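Local coordinates for protein cytolethal distending toxin subunit B (Escherichia coli, PDB 2F1N) that nicks DNA as the endonuclease subunit of a tripartite toxin, very probably damaging the DNA of intoxicated cells and so arresting their cell cycle at G2/M, at residues I70-I75 with V120-P125; D141-A146 with N179-G184; S205-P210 with Y223-N228; A239-G244 with F255-S260. One frame throughout, in Å; residues are numbered along the deposited sequence.

Contact 1: I70-I75 with V120-P125; sequences IPSPGI and VFVLSP
V122 carries a surface contact in which the loop 70-75 lies over the outermost strand of the six-stranded sheet. No direct hydrogen bond joins 70-75 to 120-125. Apolar packing and two waters hold them. V122 slips past I75 in the opposite direction. Its CG1, anti to the backbone N (chi1 -168°), touches CB of I75 at 3.6 Å and also meets CG2 and CD1 of that isoleucine. V122 CG2 approaches P71 O instead. P73 crosses V122 obliquely, with its CD 4.0 Å from V122 CB, and its CG reaches S124 OG. At the other end, I70 CG2 rests on V120 CB at 3.8 Å. P73 is the centre of an inverse gamma turn. The loop is tied to itself by a short hydrogen bond from S72 OG to I75 O (2.5 Å), made in the carbonyl plane on a lone pair. One water donates to both P71 O and V120 O. A second links P73 O to S124 OG. V77 backs I70 and V122. F121 and L123 point away from the loop: F121 meets F166 and F167 edge-to-face, and L123 packs on helix 156-168 and strand 133-138.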
loop_
_atom_site.group_PDB
_atom_site.type_symbol
_atom_site.label_atom_id
_atom_site.label_comp_id
_atom_site.label_asym_id
_atom_site.label_seq_id
_atom_site.Cartn_x
_atom_site.Cartn_y
_atom_site.Cartn_z
ATOM N N ILE A 70 -14.816 -2.922 11.803
ATOM C CA ILE A 70 -13.974 -3.629 10.843
ATOM C C ILE A 70 -13.553 -4.966 11.427
ATOM O O ILE A 70 -12.849 -5.005 12.473
ATOM C CB ILE A 70 -12.695 -2.799 10.490
ATOM C CG1 ILE A 70 -13.077 -1.457 9.843
ATOM C CG2 ILE A 70 -11.802 -3.584 9.556
ATOM C CD1 ILE A 70 -11.845 -0.405 9.729
ATOM N N PRO A 71 -13.935 -6.067 10.783
ATOM C CA PRO A 71 -13.534 -7.382 11.316
ATOM C C PRO A 71 -12.025 -7.505 11.241
ATOM O O PRO A 71 -11.403 -7.094 10.249
ATOM C CB PRO A 71 -14.253 -8.398 10.403
ATOM C CG PRO A 71 -15.288 -7.629 9.661
ATOM C CD PRO A 71 -14.770 -6.189 9.564
ATOM N N SER A 72 -11.414 -8.027 12.305
ATOM C CA SER A 72 -9.967 -8.109 12.365
ATOM C C SER A 72 -9.541 -9.204 13.336
ATOM O O SER A 72 -10.163 -9.307 14.400
ATOM C CB SER A 72 -9.392 -6.784 12.849
ATOM O OG SER A 72 -7.990 -6.910 13.009
ATOM N N PRO A 73 -8.498 -9.975 13.000
ATOM C CA PRO A 73 -8.009 -11.049 13.898
ATOM C C PRO A 73 -7.086 -10.464 14.964
ATOM O O PRO A 73 -5.894 -10.801 15.037
ATOM C CB PRO A 73 -7.252 -11.989 12.950
ATOM C CG PRO A 73 -6.637 -11.027 11.892
ATOM C CD PRO A 73 -7.690 -9.882 11.750
ATOM N N GLY A 74 -7.634 -9.545 15.764
ATOM C CA GLY A 74 -6.891 -8.858 16.811
ATOM C C GLY A 74 -5.821 -7.892 16.293
ATOM O O GLY A 74 -4.874 -7.574 17.017
ATOM N N ILE A 75 -5.980 -7.380 15.073
ATOM C CA ILE A 75 -5.055 -6.353 14.608
ATOM C C ILE A 75 -5.736 -4.987 14.543
ATOM O O ILE A 75 -6.747 -4.877 13.839
ATOM C CB ILE A 75 -4.501 -6.727 13.249
ATOM C CG1 ILE A 75 -3.701 -8.038 13.332
ATOM C CG2 ILE A 75 -3.632 -5.543 12.665
ATOM C CD1 ILE A 75 -3.609 -8.757 12.012
ATOM N N VAL A 120 -12.830 -3.929 4.025
ATOM C CA VAL A 120 -11.466 -3.819 4.569
ATOM C C VAL A 120 -10.927 -5.197 4.913
ATOM O O VAL A 120 -11.622 -5.977 5.593
ATOM C CB VAL A 120 -11.453 -2.938 5.815
ATOM C CG1 VAL A 120 -9.935 -2.699 6.272
ATOM C CG2 VAL A 120 -12.154 -1.634 5.508
ATOM N N PHE A 121 -9.693 -5.462 4.493
ATOM C CA PHE A 121 -8.996 -6.752 4.751
ATOM C C PHE A 121 -7.827 -6.550 5.744
ATOM O O PHE A 121 -7.044 -5.628 5.589
ATOM C CB PHE A 121 -8.427 -7.376 3.489
ATOM C CG PHE A 121 -9.446 -7.586 2.414
ATOM C CD1 PHE A 121 -10.608 -8.289 2.660
ATOM C CD2 PHE A 121 -9.264 -7.012 1.163
ATOM C CE1 PHE A 121 -11.577 -8.468 1.634
ATOM C CE2 PHE A 121 -10.241 -7.171 0.164
ATOM C CZ PHE A 121 -11.368 -7.909 0.405
ATOM N N VAL A 122 -7.730 -7.431 6.736
ATOM C CA VAL A 122 -6.634 -7.406 7.674
ATOM C C VAL A 122 -6.117 -8.834 7.766
ATOM O O VAL A 122 -6.823 -9.726 8.272
ATOM C CB VAL A 122 -7.093 -7.020 9.076
ATOM C CG1 VAL A 122 -5.832 -6.731 9.878
ATOM C CG2 VAL A 122 -8.025 -5.790 9.033
ATOM N N LEU A 123 -4.916 -9.059 7.249
ATOM C CA LEU A 123 -4.301 -10.379 7.256
ATOM C C LEU A 123 -3.104 -10.389 8.245
ATOM O O LEU A 123 -2.371 -9.400 8.394
ATOM C CB LEU A 123 -3.877 -10.800 5.835
ATOM C CG LEU A 123 -4.917 -10.504 4.707
ATOM C CD1 LEU A 123 -4.443 -11.015 3.381
ATOM C CD2 LEU A 123 -6.322 -11.059 4.988
ATOM N N SER A 124 -2.940 -11.522 8.920
ATOM C CA SER A 124 -1.948 -11.663 9.977
ATOM C C SER A 124 -0.528 -11.666 9.430
ATOM O O SER A 124 -0.278 -12.030 8.280
ATOM C CB SER A 124 -2.244 -12.956 10.769
ATOM O OG SER A 124 -3.529 -12.784 11.370
ATOM N N PRO A 125 0.426 -11.231 10.258
ATOM C CA PRO A 125 1.833 -11.321 9.885
ATOM C C PRO A 125 2.178 -12.754 9.555
ATOM O O PRO A 125 1.602 -13.673 10.156
ATOM C CB PRO A 125 2.568 -10.942 11.189
ATOM C CG PRO A 125 1.586 -10.053 11.917
ATOM C CD PRO A 125 0.215 -10.616 11.585
HETATM O O HOH W 1 -11.120 -7.677 7.630
HETATM O O HOH W 2 -3.082 -11.534 13.945
#

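Contact 2: D141-A146 with N179-G184; sequences DAFFTA and NWMILG
F144 and I182 share one face of two parallel neighbouring strands, 141-146 and 179-183, inside the DNase I-like sandwich. Five backbone hydrogen bonds join the strands. F144 sits between two of them: its N donates to M181 O at 2.9 Å, and its O accepts from L183 N at 2.9 Å. Its CB lies 4.2 Å from I182 CG2 and also near M181 O. CG stands anti to the carbonyl carbon (chi1 -70°). From there CD1 passes 4.0 Å from M181 O, which lies at the ring edge, near its plane. Farther out, CE2 meets L123 and CZ meets F121, both from strand 119-123, while F167 of helix 156-168 also touches the ring. On the same face, A146 CB touches I182 CG2 at 3.8 Å. The other face holds F143, whose CD1 meets M181 CB at 4.0 Å, beside V18 of strand 18-25. At the start of the pair, D141 and N179 lie side by side with nearly coplanar end groups. D141 OD1 is 3.4 Å from N179 CB. The amide of N179 bonds elsewhere, ND2 to D12 and OD1 to N228. The close approach of D12 to D141 OD1 could raise the pKa of one carboxylate. The T145 hydroxyl bonds V53 O and Q54 NE2. Elsewhere the chemistry is backbone bonding between largely apolar faces, as expected of a strand pair in a sandwich core.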
loop_
_atom_site.group_PDB
_atom_site.type_symbol
_atom_site.label_atom_id
_atom_site.label_comp_id
_atom_site.label_asym_id
_atom_site.label_seq_id
_atom_site.Cartn_x
_atom_site.Cartn_y
_atom_site.Cartn_z
ATOM N N ASP A 141 -11.519 -4.490 -7.306
ATOM C CA ASP A 141 -10.077 -4.347 -7.134
ATOM C C ASP A 141 -9.738 -4.221 -5.645
ATOM O O ASP A 141 -10.500 -3.621 -4.900
ATOM C CB ASP A 141 -9.650 -3.070 -7.822
ATOM C CG ASP A 141 -9.959 -3.083 -9.303
ATOM O OD1 ASP A 141 -9.516 -4.001 -9.980
ATOM O OD2 ASP A 141 -10.614 -2.202 -9.858
ATOM N N ALA A 142 -8.617 -4.810 -5.244
ATOM C CA ALA A 142 -8.192 -4.743 -3.860
ATOM C C ALA A 142 -6.779 -4.174 -3.827
ATOM O O ALA A 142 -5.921 -4.516 -4.657
ATOM C CB ALA A 142 -8.237 -6.154 -3.247
ATOM N N PHE A 143 -6.494 -3.352 -2.796
ATOM C CA PHE A 143 -5.181 -2.743 -2.711
ATOM C C PHE A 143 -4.670 -2.933 -1.287
ATOM O O PHE A 143 -5.433 -2.712 -0.355
ATOM C CB PHE A 143 -5.332 -1.246 -2.972
ATOM C CG PHE A 143 -5.880 -0.946 -4.340
ATOM C CD1 PHE A 143 -5.014 -0.841 -5.432
ATOM C CD2 PHE A 143 -7.249 -0.811 -4.528
ATOM C CE1 PHE A 143 -5.522 -0.575 -6.731
ATOM C CE2 PHE A 143 -7.771 -0.544 -5.824
ATOM C CZ PHE A 143 -6.893 -0.421 -6.888
ATOM N N PHE A 144 -3.415 -3.403 -1.165
ATOM C CA PHE A 144 -2.781 -3.650 0.141
ATOM C C PHE A 144 -1.574 -2.771 0.325
ATOM O O PHE A 144 -0.898 -2.401 -0.638
ATOM C CB PHE A 144 -2.313 -5.107 0.276
ATOM C CG PHE A 144 -3.459 -6.103 0.387
ATOM C CD1 PHE A 144 -4.210 -6.433 -0.725
ATOM C CD2 PHE A 144 -3.847 -6.582 1.631
ATOM C CE1 PHE A 144 -5.312 -7.357 -0.624
ATOM C CE2 PHE A 144 -4.911 -7.479 1.765
ATOM C CZ PHE A 144 -5.668 -7.848 0.643
ATOM N N THR A 145 -1.340 -2.398 1.588
ATOM C CA THR A 145 -0.022 -1.885 1.965
ATOM C C THR A 145 0.813 -2.937 2.739
ATOM O O THR A 145 0.280 -3.653 3.575
ATOM C CB THR A 145 -0.182 -0.563 2.751
ATOM O OG1 THR A 145 1.137 -0.067 3.123
ATOM C CG2 THR A 145 -0.958 -0.775 4.112
ATOM N N ALA A 146 2.100 -3.056 2.395
ATOM C CA ALA A 146 2.968 -4.097 2.983
ATOM C C ALA A 146 4.297 -3.508 3.404
ATOM O O ALA A 146 4.815 -2.558 2.768
ATOM C CB ALA A 146 3.242 -5.217 2.021
ATOM N N ASN A 179 -9.150 -8.397 -8.765
ATOM C CA ASN A 179 -7.807 -7.992 -9.133
ATOM C C ASN A 179 -7.176 -7.331 -7.934
ATOM O O ASN A 179 -7.734 -6.388 -7.420
ATOM C CB ASN A 179 -7.851 -7.006 -10.296
ATOM C CG ASN A 179 -8.385 -7.668 -11.570
ATOM O OD1 ASN A 179 -7.854 -8.668 -11.999
ATOM N ND2 ASN A 179 -9.446 -7.107 -12.151
ATOM N N TRP A 180 -6.026 -7.838 -7.508
ATOM C CA TRP A 180 -5.368 -7.277 -6.306
ATOM C C TRP A 180 -4.022 -6.646 -6.615
ATOM O O TRP A 180 -3.329 -7.021 -7.593
ATOM C CB TRP A 180 -5.249 -8.327 -5.207
ATOM C CG TRP A 180 -4.747 -9.702 -5.594
ATOM C CD1 TRP A 180 -5.531 -10.796 -5.838
ATOM C CD2 TRP A 180 -3.384 -10.149 -5.720
ATOM N NE1 TRP A 180 -4.746 -11.892 -6.100
ATOM C CE2 TRP A 180 -3.429 -11.540 -6.017
ATOM C CE3 TRP A 180 -2.109 -9.528 -5.568
ATOM C CZ2 TRP A 180 -2.271 -12.326 -6.214
ATOM C CZ3 TRP A 180 -0.944 -10.323 -5.751
ATOM C CH2 TRP A 180 -1.038 -11.706 -6.051
ATOM N N MET A 181 -3.627 -5.674 -5.770
ATOM C CA MET A 181 -2.334 -5.048 -5.936
ATOM C C MET A 181 -1.745 -4.871 -4.548
ATOM O O MET A 181 -2.419 -4.345 -3.684
ATOM C CB MET A 181 -2.449 -3.683 -6.612
ATOM C CG MET A 181 -1.058 -3.166 -6.922
ATOM S SD MET A 181 -0.992 -1.543 -7.699
ATOM C CE MET A 181 -1.975 -1.819 -9.169
ATOM N N ILE A 182 -0.519 -5.340 -4.366
ATOM C CA ILE A 182 0.193 -5.135 -3.093
ATOM C C ILE A 182 1.250 -4.039 -3.321
ATOM O O ILE A 182 2.144 -4.177 -4.174
ATOM C CB ILE A 182 0.896 -6.433 -2.657
ATOM C CG1 ILE A 182 -0.070 -7.653 -2.678
ATOM C CG2 ILE A 182 1.489 -6.203 -1.242
ATOM C CD1 ILE A 182 0.615 -9.026 -2.521
ATOM N N LEU A 183 1.173 -2.961 -2.551
ATOM C CA LEU A 183 2.066 -1.805 -2.729
ATOM C C LEU A 183 2.869 -1.709 -1.455
ATOM O O LEU A 183 2.295 -1.697 -0.369
ATOM C CB LEU A 183 1.214 -0.541 -2.832
ATOM C CG LEU A 183 0.404 -0.418 -4.134
ATOM C CD1 LEU A 183 -0.935 0.370 -3.928
ATOM C CD2 LEU A 183 1.306 0.319 -5.130
ATOM N N GLY A 184 4.169 -1.704 -1.553
ATOM C CA GLY A 184 4.890 -1.537 -0.304
ATOM C C GLY A 184 6.364 -1.594 -0.392
ATOM O O GLY A 184 6.933 -1.536 -1.499
#

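Contact 3: S205-P210 with Y223-N228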
loop_
_atom_site.group_PDB
_atom_site.type_symbol
_atom_site.label_atom_id
_atom_site.label_comp_id
_atom_site.label_asym_id
_atom_site.label_seq_id
_atom_site.Cartn_x
_atom_site.Cartn_y
_atom_site.Cartn_z
ATOM N N SER A 205 0.702 -13.396 -11.129
ATOM C CA SER A 205 1.007 -12.032 -10.778
ATOM C C SER A 205 2.105 -11.445 -11.650
ATOM O O SER A 205 2.765 -12.144 -12.427
ATOM C CB SER A 205 1.447 -11.952 -9.295
ATOM O OG SER A 205 2.633 -12.710 -9.130
ATOM N N GLU A 206 2.318 -10.146 -11.509
ATOM C CA GLU A 206 3.451 -9.480 -12.161
ATOM C C GLU A 206 3.993 -8.448 -11.184
ATOM O O GLU A 206 3.233 -7.806 -10.442
ATOM C CB GLU A 206 2.980 -8.797 -13.467
ATOM C CG GLU A 206 1.892 -7.769 -13.277
ATOM C CD GLU A 206 1.323 -7.229 -14.585
ATOM O OE1 GLU A 206 1.822 -7.619 -15.664
ATOM O OE2 GLU A 206 0.393 -6.382 -14.505
ATOM N N ILE A 207 5.304 -8.291 -11.186
ATOM C CA ILE A 207 5.922 -7.270 -10.339
ATOM C C ILE A 207 6.045 -6.003 -11.168
ATOM O O ILE A 207 6.515 -6.058 -12.294
ATOM C CB ILE A 207 7.259 -7.787 -9.805
ATOM C CG1 ILE A 207 7.002 -9.009 -8.876
ATOM C CG2 ILE A 207 7.985 -6.687 -9.054
ATOM C CD1 ILE A 207 8.244 -9.615 -8.314
ATOM N N ILE A 208 5.590 -4.869 -10.627
ATOM C CA ILE A 208 5.686 -3.578 -11.329
ATOM C C ILE A 208 6.626 -2.685 -10.527
ATOM O O ILE A 208 6.270 -2.203 -9.458
ATOM C CB ILE A 208 4.261 -2.951 -11.508
ATOM C CG1 ILE A 208 3.312 -3.973 -12.125
ATOM C CG2 ILE A 208 4.265 -1.670 -12.393
ATOM C CD1 ILE A 208 1.875 -3.717 -11.783
ATOM N N SER A 209 7.824 -2.444 -11.053
ATOM C CA SER A 209 8.862 -1.737 -10.287
ATOM C C SER A 209 9.489 -0.671 -11.138
ATOM O O SER A 209 9.547 -0.818 -12.370
ATOM C CB SER A 209 9.947 -2.698 -9.779
ATOM O OG SER A 209 10.427 -3.481 -10.849
ATOM N N PRO A 210 9.970 0.404 -10.500
ATOM C CA PRO A 210 10.587 1.495 -11.268
ATOM C C PRO A 210 12.027 1.131 -11.661
ATOM O O PRO A 210 12.691 0.315 -11.046
ATOM C CB PRO A 210 10.542 2.681 -10.301
ATOM C CG PRO A 210 10.691 2.065 -8.926
ATOM C CD PRO A 210 9.989 0.677 -9.046
ATOM N N TYR A 223 7.752 -0.987 -4.388
ATOM C CA TYR A 223 7.149 -1.218 -5.692
ATOM C C TYR A 223 5.821 -1.931 -5.509
ATOM O O TYR A 223 5.267 -1.918 -4.396
ATOM C CB TYR A 223 8.169 -1.987 -6.592
ATOM C CG TYR A 223 8.808 -3.204 -5.978
ATOM C CD1 TYR A 223 8.209 -4.462 -6.092
ATOM C CD2 TYR A 223 10.062 -3.122 -5.319
ATOM C CE1 TYR A 223 8.819 -5.615 -5.517
ATOM C CE2 TYR A 223 10.675 -4.255 -4.706
ATOM C CZ TYR A 223 10.061 -5.480 -4.830
ATOM O OH TYR A 223 10.639 -6.563 -4.259
ATOM N N ALA A 224 5.289 -2.528 -6.582
ATOM C CA ALA A 224 3.941 -3.129 -6.548
ATOM C C ALA A 224 3.934 -4.541 -7.109
ATOM O O ALA A 224 4.740 -4.860 -7.992
ATOM C CB ALA A 224 2.906 -2.271 -7.298
ATOM N N VAL A 225 3.016 -5.382 -6.606
ATOM C CA VAL A 225 2.770 -6.711 -7.207
ATOM C C VAL A 225 1.295 -6.747 -7.541
ATOM O O VAL A 225 0.475 -6.625 -6.645
ATOM C CB VAL A 225 3.135 -7.875 -6.226
ATOM C CG1 VAL A 225 2.898 -9.244 -6.924
ATOM C CG2 VAL A 225 4.574 -7.741 -5.670
ATOM N N ALA A 226 0.943 -6.908 -8.822
ATOM C CA ALA A 226 -0.457 -6.995 -9.254
ATOM C C ALA A 226 -0.767 -8.456 -9.544
ATOM O O ALA A 226 0.094 -9.192 -10.045
ATOM C CB ALA A 226 -0.688 -6.152 -10.555
ATOM N N GLY A 227 -1.968 -8.894 -9.179
ATOM C CA GLY A 227 -2.286 -10.284 -9.401
ATOM C C GLY A 227 -3.769 -10.590 -9.428
ATOM O O GLY A 227 -4.599 -9.712 -9.216
ATOM N N ASN A 228 -4.091 -11.849 -9.730
ATOM C CA ASN A 228 -5.450 -12.332 -9.702
ATOM C C ASN A 228 -5.391 -13.832 -9.440
ATOM O O ASN A 228 -4.673 -14.577 -10.143
ATOM C CB ASN A 228 -6.167 -12.075 -11.044
ATOM C CG ASN A 228 -7.621 -12.394 -10.962
ATOM O OD1 ASN A 228 -8.035 -13.547 -10.695
ATOM N ND2 ASN A 228 -8.451 -11.362 -11.167
#
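A226, Y223 and I208 anchor an antiparallel strand pair at one margin of the six-stranded sheet of the DNase I-like fold, where 205-208 is the outermost strand. Four backbone hydrogen bonds join the pair. E206 with A226 and I208 with A224 are the hydrogen-bonded pairs. A226 binds E206 both ways, its O taking E206 N at 2.8 Å and its N giving to E206 O. Its CB touches two side chains of the neighbouring strand, I208 CD1 at 3.7 Å and E206 CG at 4.1 Å. The carboxylate of E206 reaches on to S235 N. I208 also leans on L237 and A239 of strand 237-241, which belongs to the other sheet. Y223 lies at the far end. Its CG sits between the backbone N and the carbonyl carbon (chi1 49°). Its CB meets I208 O at 3.4 Å and S209 CB at 3.7 Å. The ring stacks on F186, and its hydroxyl bonds to R188 O. At the opposite end, S205 and G227 have the shortest CA-CA distance of the pair, 4.0 Å. Across from Y223, I207 CG2 meets the ring obliquely, 3.7 Å from CD1 and 3.8 Å from CE1.

Contact 4: A239-G244 with F255-S260; sequences AGIVYG and FPVGVS
V242 and P256 pack against each other where two antiparallel strands, 239-241 and 257-260, open into their loops at the margin of the eight-stranded sheet. The tight part is the strand pair and the first step beyond it. G240 and G258 are a hydrogen-bonded pair, each N giving to the other's O at 2.9 Å. V242 N adds a third bond, to P256 O, with the donor above the carbonyl plane, 36° out of it. V242 CB lies 4.0 Å from P256 CB. Its CG2, anti to the carbonyl carbon, comes to 3.6 Å from G258 N. That methyl packs against the G258 backbone. On the other face, I241 CD1 meets V257 CG2 at 3.9 Å, and A239 CB touches V257 CG1 and V259 CG2. The looser part is the turn. A type II turn runs from I241 to G244, closed by a hydrogen bond from G244 N to I241 O. Y243 takes a positive phi (67°) within it. Its ring reaches P256 only through CD2, 4.2 Å from P256 CG, with the two side chains at about a right angle. One face of the ring is covered by V242 CG1, 3.6 Å above its centre. F255 offers I241 CG2 chiefly its CB. Strand 257-261 continues the sheet through backbone bonds from V257 to T20 and V259 to V18 of strand 18-25. Helix 31-42 covers the turn, with L41 against V242 and Y243.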
loop_
_atom_site.group_PDB
_atom_site.type_symbol
_atom_site.label_atom_id
_atom_site.label_comp_id
_atom_site.label_asym_id
_atom_site.label_seq_id
_atom_site.Cartn_x
_atom_site.Cartn_y
_atom_site.Cartn_z
ATOM N N ALA A 239 5.669 1.558 -13.159
ATOM C CA ALA A 239 6.019 2.280 -11.911
ATOM C C ALA A 239 7.070 3.355 -12.171
ATOM O O ALA A 239 7.968 3.162 -13.000
ATOM C CB ALA A 239 6.584 1.280 -10.904
ATOM N N GLY A 240 7.004 4.468 -11.448
ATOM C CA GLY A 240 8.055 5.468 -11.556
ATOM C C GLY A 240 8.256 6.186 -10.245
ATOM O O GLY A 240 7.438 6.032 -9.324
ATOM N N ILE A 241 9.335 6.969 -10.149
ATOM C CA ILE A 241 9.590 7.692 -8.906
ATOM C C ILE A 241 8.779 8.986 -8.943
ATOM O O ILE A 241 8.938 9.788 -9.885
ATOM C CB ILE A 241 11.093 7.997 -8.748
ATOM C CG1 ILE A 241 11.965 6.736 -8.860
ATOM C CG2 ILE A 241 11.311 8.712 -7.369
ATOM C CD1 ILE A 241 11.506 5.555 -7.933
ATOM N N VAL A 242 7.845 9.174 -7.988
ATOM C CA VAL A 242 7.093 10.417 -7.966
ATOM C C VAL A 242 8.108 11.483 -7.482
ATOM O O VAL A 242 8.809 11.255 -6.509
ATOM C CB VAL A 242 5.904 10.419 -6.967
ATOM C CG1 VAL A 242 5.120 11.732 -7.113
ATOM C CG2 VAL A 242 4.976 9.213 -7.200
ATOM N N TYR A 243 8.156 12.625 -8.143
ATOM C CA TYR A 243 9.200 13.629 -7.870
ATOM C C TYR A 243 10.624 13.196 -8.255
ATOM O O TYR A 243 11.599 13.750 -7.735
ATOM C CB TYR A 243 9.173 14.097 -6.373
ATOM C CG TYR A 243 7.768 14.339 -5.833
ATOM C CD1 TYR A 243 6.852 15.111 -6.537
ATOM C CD2 TYR A 243 7.360 13.755 -4.625
ATOM C CE1 TYR A 243 5.538 15.327 -6.045
ATOM C CE2 TYR A 243 6.079 13.962 -4.132
ATOM C CZ TYR A 243 5.172 14.736 -4.836
ATOM O OH TYR A 243 3.894 14.934 -4.343
ATOM N N GLY A 244 10.771 12.208 -9.140
ATOM C CA GLY A 244 12.092 11.755 -9.533
ATOM C C GLY A 244 12.894 12.856 -10.207
ATOM O O GLY A 244 14.134 12.859 -10.148
ATOM N N PHE A 255 11.612 7.154 -1.447
ATOM C CA PHE A 255 10.902 8.038 -2.351
ATOM C C PHE A 255 9.564 7.395 -2.647
ATOM O O PHE A 255 9.490 6.170 -2.692
ATOM C CB PHE A 255 11.667 8.108 -3.657
ATOM C CG PHE A 255 13.157 8.306 -3.498
ATOM C CD1 PHE A 255 13.682 9.196 -2.563
ATOM C CD2 PHE A 255 14.031 7.582 -4.304
ATOM C CE1 PHE A 255 15.063 9.348 -2.416
ATOM C CE2 PHE A 255 15.422 7.728 -4.166
ATOM C CZ PHE A 255 15.934 8.616 -3.237
ATOM N N PRO A 256 8.529 8.206 -2.844
ATOM C CA PRO A 256 7.216 7.701 -3.262
ATOM C C PRO A 256 7.326 7.148 -4.645
ATOM O O PRO A 256 8.059 7.700 -5.527
ATOM C CB PRO A 256 6.315 8.948 -3.320
ATOM C CG PRO A 256 7.102 10.041 -2.738
ATOM C CD PRO A 256 8.549 9.671 -2.672
ATOM N N VAL A 257 6.575 6.069 -4.847
ATOM C CA VAL A 257 6.624 5.342 -6.126
ATOM C C VAL A 257 5.227 5.248 -6.628
ATOM O O VAL A 257 4.340 4.766 -5.885
ATOM C CB VAL A 257 7.253 3.935 -5.955
ATOM C CG1 VAL A 257 7.150 3.124 -7.268
ATOM C CG2 VAL A 257 8.745 4.079 -5.581
ATOM N N GLY A 258 4.996 5.707 -7.874
ATOM C CA GLY A 258 3.661 5.740 -8.427
ATOM C C GLY A 258 3.476 4.632 -9.465
ATOM O O GLY A 258 4.430 4.261 -10.162
ATOM N N VAL A 259 2.252 4.126 -9.552
ATOM C CA VAL A 259 1.877 3.088 -10.503
ATOM C C VAL A 259 0.642 3.523 -11.260
ATOM O O VAL A 259 -0.376 3.882 -10.645
ATOM C CB VAL A 259 1.591 1.745 -9.743
ATOM C CG1 VAL A 259 1.117 0.663 -10.700
ATOM C CG2 VAL A 259 2.858 1.326 -9.049
ATOM N N SER A 260 0.695 3.423 -12.588
ATOM C CA SER A 260 -0.456 3.681 -13.423
ATOM C C SER A 260 -0.213 3.217 -14.853
ATOM O O SER A 260 0.863 2.704 -15.175
ATOM C CB SER A 260 -0.834 5.165 -13.458
ATOM O OG SER A 260 0.247 5.936 -13.903
#

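In the fold
Contacts 1, 2 and 3 share the six-stranded sheet, while contact 4, only partly buried, edges the eight-stranded one. Contact 2 is the core pair, with its centre about 6 Å from that of the chain. Contact 3, also buried, is its close neighbour: strands 179-183 and 222-228 adjoin, and I182 N reaches V225 O at 2.8 Å. Contact 1 lies at the surface, without direct hydrogen bonds and partly bridged by water. Contacts 2 to 4 rest on backbone bonds, between parallel strands in contact 2 and antiparallel ones in 3 and 4. Contacts 3 and 4 meet where P210 and I208 touch A239, joining the two sheets. Contacts 1 and 4 lie on opposite sides of the centre.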